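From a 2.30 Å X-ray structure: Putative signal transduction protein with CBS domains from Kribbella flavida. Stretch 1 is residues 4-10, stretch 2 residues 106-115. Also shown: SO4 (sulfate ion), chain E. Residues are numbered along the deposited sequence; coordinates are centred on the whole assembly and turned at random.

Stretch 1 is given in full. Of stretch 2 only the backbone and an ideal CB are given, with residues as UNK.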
# COMPACT_ATOMS: atom_id res chain seq x y z
N MSE A 4 21.23 12.80 0.72
CA MSE A 4 20.22 13.41 -0.12
C MSE A 4 19.07 14.02 0.68
O MSE A 4 19.00 13.85 1.90
CB MSE A 4 19.67 12.40 -1.13
CG MSE A 4 19.04 11.16 -0.53
SE MSE A 4 18.85 9.80 -1.91
CE MSE A 4 20.15 8.50 -1.24
N HIS A 5 18.20 14.75 0.00
CA HIS A 5 17.04 15.33 0.67
C HIS A 5 15.74 14.77 0.10
O HIS A 5 15.77 14.01 -0.86
CB HIS A 5 17.07 16.85 0.58
CG HIS A 5 18.16 17.47 1.40
ND1 HIS A 5 18.76 18.67 1.07
CD2 HIS A 5 18.76 17.05 2.54
CE1 HIS A 5 19.68 18.96 1.97
NE2 HIS A 5 19.71 18.00 2.88
N GLY A 6 14.61 15.14 0.71
CA GLY A 6 13.31 14.68 0.26
C GLY A 6 13.11 14.86 -1.23
O GLY A 6 12.54 14.00 -1.91
N GLU A 7 13.62 15.97 -1.76
CA GLU A 7 13.56 16.25 -3.19
C GLU A 7 14.18 15.15 -4.05
O GLU A 7 13.59 14.69 -5.02
CB GLU A 7 14.24 17.59 -3.49
CG GLU A 7 14.20 17.98 -4.95
CD GLU A 7 14.65 19.42 -5.18
OE1 GLU A 7 15.27 20.01 -4.26
OE2 GLU A 7 14.39 19.95 -6.27
N GLN A 8 15.39 14.73 -3.70
CA GLN A 8 16.05 13.67 -4.45
C GLN A 8 15.44 12.30 -4.17
O GLN A 8 15.47 11.44 -5.04
CB GLN A 8 17.54 13.64 -4.11
CG GLN A 8 18.32 14.86 -4.59
CD GLN A 8 18.00 16.11 -3.78
OE1 GLN A 8 17.69 16.03 -2.59
NE2 GLN A 8 18.06 17.27 -4.43
N MSE A 9 14.89 12.10 -2.97
CA MSE A 9 14.27 10.82 -2.61
C MSE A 9 12.97 10.57 -3.38
O MSE A 9 12.64 9.43 -3.71
CB MSE A 9 13.98 10.75 -1.11
CG MSE A 9 15.22 10.84 -0.22
SE MSE A 9 14.71 11.11 1.63
CE MSE A 9 13.90 9.39 1.95
N ALA A 10 12.23 11.64 -3.66
CA ALA A 10 10.88 11.50 -4.21
C ALA A 10 10.91 10.91 -5.60
O ALA A 10 11.86 11.09 -6.35
CB ALA A 10 10.19 12.85 -4.23
N UNK A 106 8.85 18.43 3.79
CA UNK A 106 9.52 19.51 3.09
C UNK A 106 10.61 18.94 2.20
O UNK A 106 11.31 18.00 2.60
CB UNK A 106 10.10 20.52 4.08
N UNK A 107 10.79 19.55 1.03
CA UNK A 107 11.76 19.06 0.06
C UNK A 107 13.18 19.01 0.61
O UNK A 107 13.95 18.13 0.22
CB UNK A 107 11.73 19.94 -1.19
N UNK A 108 13.54 19.91 1.52
CA UNK A 108 14.90 19.85 2.06
C UNK A 108 15.06 19.02 3.33
O UNK A 108 16.12 19.07 3.96
CB UNK A 108 15.39 21.27 2.34
N UNK A 109 14.04 18.25 3.71
CA UNK A 109 14.19 17.30 4.80
C UNK A 109 15.31 16.30 4.48
O UNK A 109 15.49 15.90 3.32
CB UNK A 109 12.87 16.57 5.06
N UNK A 110 16.03 15.85 5.51
CA UNK A 110 17.06 14.82 5.34
C UNK A 110 16.43 13.45 5.30
O UNK A 110 15.26 13.27 5.64
CB UNK A 110 18.10 14.89 6.46
N UNK A 111 17.22 12.47 4.88
CA UNK A 111 16.79 11.07 4.85
C UNK A 111 16.41 10.60 6.26
O UNK A 111 15.43 9.90 6.44
CB UNK A 111 17.89 10.18 4.27
N UNK A 112 17.21 11.00 7.26
CA UNK A 112 16.94 10.64 8.65
C UNK A 112 15.58 11.19 9.07
O UNK A 112 14.78 10.47 9.66
CB UNK A 112 18.04 11.17 9.57
N UNK A 113 15.31 12.46 8.75
CA UNK A 113 14.03 13.06 9.10
C UNK A 113 12.87 12.32 8.45
O UNK A 113 11.88 12.00 9.11
CB UNK A 113 14.01 14.53 8.69
N UNK A 114 13.00 12.05 7.16
CA UNK A 114 11.92 11.35 6.46
C UNK A 114 11.71 9.97 7.06
O UNK A 114 10.57 9.52 7.24
CB UNK A 114 12.23 11.24 4.97
N UNK A 115 12.81 9.31 7.40
CA UNK A 115 12.71 7.98 8.00
C UNK A 115 11.99 8.09 9.33
O UNK A 115 11.13 7.26 9.67
CB UNK A 115 14.09 7.35 8.18
S SO4 E . 9.14 23.77 1.33
O1 SO4 E . 9.14 24.06 2.76
O2 SO4 E . 9.74 24.90 0.60
O3 SO4 E . 9.88 22.53 1.08
O4 SO4 E . 7.76 23.62 0.88

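Position 106 opens a type I turn that closes at 109, where the backbone N of 109 donates to the O of 106 at 3.0 Å. Its ideal CB has nothing of stretch 1 within 5.5 Å, so almost any side chain would suit, a polar one readily. The deposited residue is K106, whose extended chain leads away.

Position 107 is constrained chiefly through its backbone: its O accepts from E7 N at 2.9 Å (angle 151°), at the amino-terminal end of the helix spanning 6-9, where the first-turn amides have no helical acceptor. Its O also lies 3.1 Å from G6 N, but at a poor angle. The ideal CB points sideways, 4.1 Å from E7 CB, and the sulfate lies nearby, so a polar or cationic side chain able to donate is favoured, though others would fit. It is H107, with chi1 at 75° (p). H107 ND1 donates to SO4 O3 at a very short 2.4 Å and H107 N donates to the same O3 at 3.1 Å, while E7 OE1 approaches H107 CD2 to 3.7 Å at the ring edge.

Position 108 points away, its ideal CB 4.4 Å from H5 ND1; phi/psi of -92/11 suits the third place of the turn. Asp, Asn, Ser or Gly would be reasonable. It is D108, and its O lies over one face of the H5 ring, 3.6 Å from H5 CD2.

Position 109 also points away and contributes its carbonyl: its O accepts from G6 N at 2.9 Å (angle 141°) and takes a CA-H...O contact from H5 CA at 3.1 Å. Many side chains are possible; D109 is found.

Position 110 directly precedes the helix beginning at 111, and phi/psi of -82/167 is typical of an N-cap, so Ser, Thr, Asp or Asn is expected. T110 OG1 accepts from the N of 113 at 3.1 Å, while T110 CG2 lies 4.1 Å from H5 CD2.

Position 111 has its ideal CB 4.2 Å from M9 SE and 4.5 Å from M4 O, which favours a medium-sized apolar group such as Val, Ile or Leu. V111 CG2 reaches M4 CG at 3.6 Å and M9 SE at 3.8 Å, so one methyl packs against both selenomethionines.

At 112 and 113 the ideal CB has nothing of stretch 1 within 5.5 Å, so most helix-compatible side chains would do; 113, three residues after the N-cap, would suit Glu, Gln or Asp, able to accept from the N of 110. L112 points away; E113 OE1 accepts from T110 N at 2.8 Å, reciprocating the cap.

Position 114 points toward stretch 1, its ideal CB 3.9 Å from M9 CE, so an apolar side chain is indicated. V114 CG1 meets M9 CE at 3.7 Å.

Position 115 is out of contact, leaving its identity undetermined; it is A115.

Stretch 2 (106-115) KHDDTVLEVA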
# COMPACT_ATOMS: atom_id res chain seq x y z
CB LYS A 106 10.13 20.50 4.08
CG LYS A 106 9.09 21.25 4.90
CD LYS A 106 9.71 22.17 5.95
CE LYS A 106 8.61 22.70 6.86
NZ LYS A 106 9.06 23.82 7.72
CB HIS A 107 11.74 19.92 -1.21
CG HIS A 107 12.39 21.25 -1.04
ND1 HIS A 107 11.77 22.31 -0.40
CD2 HIS A 107 13.62 21.70 -1.40
CE1 HIS A 107 12.59 23.34 -0.37
NE2 HIS A 107 13.72 23.00 -0.97
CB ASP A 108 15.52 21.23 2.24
CG ASP A 108 14.60 22.20 2.93
OD1 ASP A 108 13.58 21.76 3.50
OD2 ASP A 108 14.92 23.41 2.92
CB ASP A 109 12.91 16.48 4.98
CG ASP A 109 11.88 17.20 5.80
OD1 ASP A 109 12.15 18.33 6.26
OD2 ASP A 109 10.80 16.60 6.00
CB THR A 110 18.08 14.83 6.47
OG1 THR A 110 17.41 14.51 7.70
CG2 THR A 110 18.76 16.23 6.58
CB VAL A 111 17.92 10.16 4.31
CG1 VAL A 111 17.47 8.73 4.29
CG2 VAL A 111 18.29 10.58 2.91
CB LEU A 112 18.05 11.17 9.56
CG LEU A 112 17.94 10.83 11.06
CD1 LEU A 112 17.83 9.34 11.26
CD2 LEU A 112 19.14 11.36 11.84
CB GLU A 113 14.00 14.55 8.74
CG GLU A 113 14.94 15.36 9.63
CD GLU A 113 15.28 16.73 9.09
OE1 GLU A 113 15.04 16.98 7.89
OE2 GLU A 113 15.79 17.56 9.87
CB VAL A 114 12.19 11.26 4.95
CG1 VAL A 114 11.16 10.40 4.26
CG2 VAL A 114 12.16 12.67 4.35
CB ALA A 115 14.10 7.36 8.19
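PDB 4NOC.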